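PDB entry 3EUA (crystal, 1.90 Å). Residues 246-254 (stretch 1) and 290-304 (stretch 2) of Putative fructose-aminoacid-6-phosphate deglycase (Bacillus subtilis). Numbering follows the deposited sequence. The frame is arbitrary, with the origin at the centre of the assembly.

Stretch 1 (246-254) FIILLGLDE
Stretch 2 290-304: VKGYLAPLVLNRVLR

Strand 246-250 packs against helix 290-304 of the same chain, their N-to-C directions 150° apart, nearly antiparallel, and their axes 9.9 Å apart at closest approach. The helix is kinked where the N of Tyr 293, Pro 296 and Leu 297 has no bond to the turn before; beyond, bonds are regular (Leu 299 N to Ala 295 O and Leu 303 N to Leu 299 O, both 3.0 Å). No direct hydrogen bond joins the stretches; the contact, largely apolar, buries 480 Å², both sides summed. The CA atoms converge along stretch 1: Ile 247 to Leu 303 is 9.8 Å, Leu 249 to Leu 299 7.5 Å, Gly 251 to Ala 295 5.9 Å and Asp 253 to Gly 292 3.9 Å. In the extended strand (phi -101 to -129°, psi 121 to 133°), Ile 247 and Leu 249 point toward the helix; Phe 246 and Ile 248 do not reach it. Ile 247 (m, t) sets CG2 4.2 Å from Leu 303 CD2. Leu 249 (m, t) bridges one helical turn between Leu 303 and Leu 299 (both m, t, pointing toward the strand): Leu 249 CD2 lies 4.1 Å from Leu 303 CD1 and Leu 249 CB 4.4 Å from Leu 299 CD1. Leu 250 turns its CB away, but its O is 3.7 Å from Leu 299 CD1. Past the strand, Gly 251 CA (phi -100°, psi -162°) sits 4.1 Å from Leu 299 CD1. Leu 252 (phi -123°, psi 15°; m, t) points toward the helix, CG 4.0 Å from Ala 295 CB and CD1 4.1 Å from Lys 291 CB; the small alanine fits this close approach. Leu 252 O and Asp 253 N lie 3.4 and 3.8 Å from Gly 292 CA, where a CB would clash with Asp 253 CA and Leu 252 O. Asp 253 (phi -89°, psi -179°; p) caps a backbone N just past the stretch. Glu 254 (phi -61°, psi -20°; m, p) reaches the helix through water, which donates to Glu 254 OE2 and Tyr 293 OH, the water O 2.6 Å from each.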

# COMPACT_ATOMS: atom_id res chain seq x y z
N PHE A 246 -1.32 -10.57 17.56
CA PHE A 246 -0.63 -9.51 16.82
C PHE A 246 0.87 -9.66 16.90
O PHE A 246 1.40 -9.82 17.99
CB PHE A 246 -0.97 -8.11 17.39
CG PHE A 246 -2.14 -7.41 16.69
CD1 PHE A 246 -3.45 -7.71 17.03
CD2 PHE A 246 -1.90 -6.47 15.71
CE1 PHE A 246 -4.52 -7.05 16.40
CE2 PHE A 246 -2.97 -5.83 15.07
CZ PHE A 246 -4.26 -6.13 15.42
N ILE A 247 1.54 -9.63 15.75
CA ILE A 247 2.98 -9.61 15.67
C ILE A 247 3.27 -8.14 15.39
O ILE A 247 2.81 -7.60 14.38
CB ILE A 247 3.58 -10.42 14.51
CG1 ILE A 247 3.37 -11.92 14.70
CG2 ILE A 247 5.09 -10.10 14.35
CD1 ILE A 247 3.71 -12.69 13.43
N ILE A 248 4.04 -7.52 16.27
CA ILE A 248 4.35 -6.10 16.18
C ILE A 248 5.83 -5.85 16.02
O ILE A 248 6.65 -6.34 16.80
CB ILE A 248 3.84 -5.42 17.44
CG1 ILE A 248 2.31 -5.51 17.46
CG2 ILE A 248 4.38 -3.96 17.53
CD1 ILE A 248 1.61 -4.87 18.67
N LEU A 249 6.18 -5.09 14.98
CA LEU A 249 7.57 -4.80 14.70
C LEU A 249 7.93 -3.37 15.01
O LEU A 249 7.21 -2.46 14.65
CB LEU A 249 7.89 -5.04 13.23
CG LEU A 249 7.51 -6.40 12.67
CD1 LEU A 249 7.81 -6.41 11.16
CD2 LEU A 249 8.17 -7.55 13.44
N LEU A 250 9.03 -3.17 15.70
CA LEU A 250 9.50 -1.84 16.01
C LEU A 250 10.87 -1.73 15.39
O LEU A 250 11.77 -2.52 15.70
CB LEU A 250 9.52 -1.55 17.51
CG LEU A 250 8.16 -1.55 18.19
CD1 LEU A 250 7.87 -2.97 18.76
CD2 LEU A 250 8.17 -0.50 19.25
N GLY A 251 11.03 -0.77 14.48
CA GLY A 251 12.28 -0.56 13.78
C GLY A 251 13.08 0.56 14.37
O GLY A 251 12.85 0.98 15.50
N LEU A 252 14.02 1.05 13.59
CA LEU A 252 14.93 2.12 14.02
C LEU A 252 14.86 3.34 13.09
O LEU A 252 15.74 4.23 13.10
CB LEU A 252 16.37 1.59 14.06
CG LEU A 252 16.68 0.43 15.02
CD1 LEU A 252 18.08 -0.11 14.81
CD2 LEU A 252 16.47 0.84 16.49
N ASP A 253 13.82 3.39 12.27
CA ASP A 253 13.68 4.53 11.35
C ASP A 253 12.89 5.65 12.04
O ASP A 253 12.50 5.56 13.22
CB ASP A 253 13.15 4.12 9.93
CG ASP A 253 11.67 3.68 9.87
OD1 ASP A 253 10.83 4.08 10.73
OD2 ASP A 253 11.32 2.92 8.92
N GLU A 254 12.68 6.72 11.29
CA GLU A 254 12.00 7.88 11.77
C GLU A 254 10.56 7.64 12.20
O GLU A 254 10.03 8.44 12.94
CB GLU A 254 11.99 8.98 10.68
CG GLU A 254 13.33 9.61 10.27
CD GLU A 254 14.24 8.73 9.43
OE1 GLU A 254 13.87 7.58 9.12
OE2 GLU A 254 15.35 9.21 9.09
N VAL A 290 22.43 4.97 8.66
CA VAL A 290 21.77 3.88 7.96
C VAL A 290 21.12 2.81 8.87
O VAL A 290 20.53 1.87 8.32
CB VAL A 290 22.77 3.20 6.96
CG1 VAL A 290 23.23 4.20 5.91
CG2 VAL A 290 23.98 2.62 7.67
N LYS A 291 21.18 2.92 10.21
CA LYS A 291 20.54 1.92 11.11
C LYS A 291 19.05 1.72 10.80
O LYS A 291 18.51 0.59 10.77
CB LYS A 291 20.59 2.32 12.59
CG LYS A 291 21.90 2.42 13.30
CD LYS A 291 21.61 2.41 14.81
CE LYS A 291 22.74 3.00 15.69
NZ LYS A 291 24.06 2.39 15.52
N GLY A 292 18.37 2.82 10.51
CA GLY A 292 16.93 2.76 10.24
C GLY A 292 16.62 2.06 8.94
O GLY A 292 15.56 1.40 8.81
N TYR A 293 17.55 2.16 7.98
CA TYR A 293 17.36 1.51 6.70
C TYR A 293 17.69 0.03 6.75
O TYR A 293 17.12 -0.75 5.99
CB TYR A 293 18.21 2.18 5.61
CG TYR A 293 18.04 3.69 5.45
CD1 TYR A 293 16.78 4.28 5.50
CD2 TYR A 293 19.11 4.51 5.10
CE1 TYR A 293 16.61 5.64 5.32
CE2 TYR A 293 18.95 5.91 4.93
CZ TYR A 293 17.67 6.44 5.03
OH TYR A 293 17.40 7.78 4.84
N LEU A 294 18.58 -0.36 7.67
CA LEU A 294 19.02 -1.77 7.79
C LEU A 294 18.22 -2.62 8.78
O LEU A 294 18.17 -3.85 8.64
CB LEU A 294 20.51 -1.82 8.17
CG LEU A 294 21.46 -1.26 7.08
CD1 LEU A 294 22.88 -1.05 7.63
CD2 LEU A 294 21.46 -2.14 5.80
N ALA A 295 17.59 -1.99 9.76
CA ALA A 295 16.81 -2.75 10.76
C ALA A 295 15.77 -3.68 10.17
O ALA A 295 15.58 -4.79 10.70
CB ALA A 295 16.14 -1.83 11.76
N PRO A 296 15.07 -3.25 9.09
CA PRO A 296 14.07 -4.19 8.55
C PRO A 296 14.63 -5.54 8.07
O PRO A 296 13.92 -6.57 8.10
CB PRO A 296 13.46 -3.44 7.36
CG PRO A 296 14.00 -2.08 7.34
CD PRO A 296 15.07 -1.95 8.39
N LEU A 297 15.87 -5.52 7.57
CA LEU A 297 16.55 -6.76 7.13
C LEU A 297 16.74 -7.70 8.30
O LEU A 297 16.50 -8.91 8.19
CB LEU A 297 17.89 -6.50 6.48
CG LEU A 297 17.86 -5.93 5.08
CD1 LEU A 297 16.97 -4.68 4.95
CD2 LEU A 297 19.28 -5.61 4.66
N VAL A 298 17.13 -7.15 9.43
CA VAL A 298 17.31 -7.96 10.63
C VAL A 298 15.98 -8.50 11.15
O VAL A 298 15.87 -9.66 11.51
CB VAL A 298 17.94 -7.13 11.76
CG1 VAL A 298 18.24 -8.06 12.92
CG2 VAL A 298 19.24 -6.48 11.27
N LEU A 299 14.96 -7.64 11.18
CA LEU A 299 13.62 -8.03 11.64
C LEU A 299 13.10 -9.17 10.74
O LEU A 299 12.57 -10.19 11.22
CB LEU A 299 12.68 -6.80 11.67
CG LEU A 299 12.88 -5.75 12.80
CD1 LEU A 299 12.18 -4.41 12.51
CD2 LEU A 299 12.38 -6.38 14.13
N ASN A 300 13.31 -9.02 9.44
CA ASN A 300 12.92 -10.04 8.50
C ASN A 300 13.61 -11.38 8.73
O ASN A 300 12.97 -12.44 8.59
CB ASN A 300 13.23 -9.59 7.08
CG ASN A 300 12.71 -10.55 6.07
OD1 ASN A 300 11.52 -10.78 6.02
ND2 ASN A 300 13.60 -11.10 5.22
N ARG A 301 14.91 -11.34 9.02
CA ARG A 301 15.67 -12.57 9.25
C ARG A 301 15.20 -13.27 10.51
O ARG A 301 15.05 -14.48 10.54
CB ARG A 301 17.16 -12.26 9.37
CG ARG A 301 18.07 -13.49 9.60
CD ARG A 301 17.98 -14.50 8.42
NE ARG A 301 18.59 -15.79 8.71
CZ ARG A 301 17.96 -16.82 9.28
NH1 ARG A 301 16.70 -16.75 9.66
NH2 ARG A 301 18.61 -17.95 9.47
N VAL A 302 14.95 -12.51 11.57
CA VAL A 302 14.46 -13.10 12.83
C VAL A 302 13.10 -13.76 12.62
O VAL A 302 12.87 -14.89 13.08
CB VAL A 302 14.37 -12.05 13.92
CG1 VAL A 302 13.61 -12.58 15.14
CG2 VAL A 302 15.79 -11.56 14.29
N LEU A 303 12.22 -13.08 11.89
CA LEU A 303 10.89 -13.59 11.57
C LEU A 303 10.95 -14.92 10.82
O LEU A 303 10.11 -15.78 11.02
CB LEU A 303 10.08 -12.57 10.79
CG LEU A 303 9.44 -11.44 11.59
CD1 LEU A 303 8.87 -10.44 10.64
CD2 LEU A 303 8.38 -11.99 12.58
N ARG A 304 11.97 -15.10 10.00
CA ARG A 304 12.12 -16.37 9.30
C ARG A 304 12.33 -17.50 10.31
O ARG A 304 11.86 -18.59 10.06
CB ARG A 304 13.28 -16.37 8.32
CG ARG A 304 13.31 -17.61 7.40
CD ARG A 304 12.36 -17.40 6.28
NE ARG A 304 12.18 -18.55 5.40
CZ ARG A 304 11.54 -18.49 4.23
NH1 ARG A 304 11.43 -19.59 3.48
NH2 ARG A 304 11.05 -17.34 3.77
O HOH W 1 16.96 9.21 6.99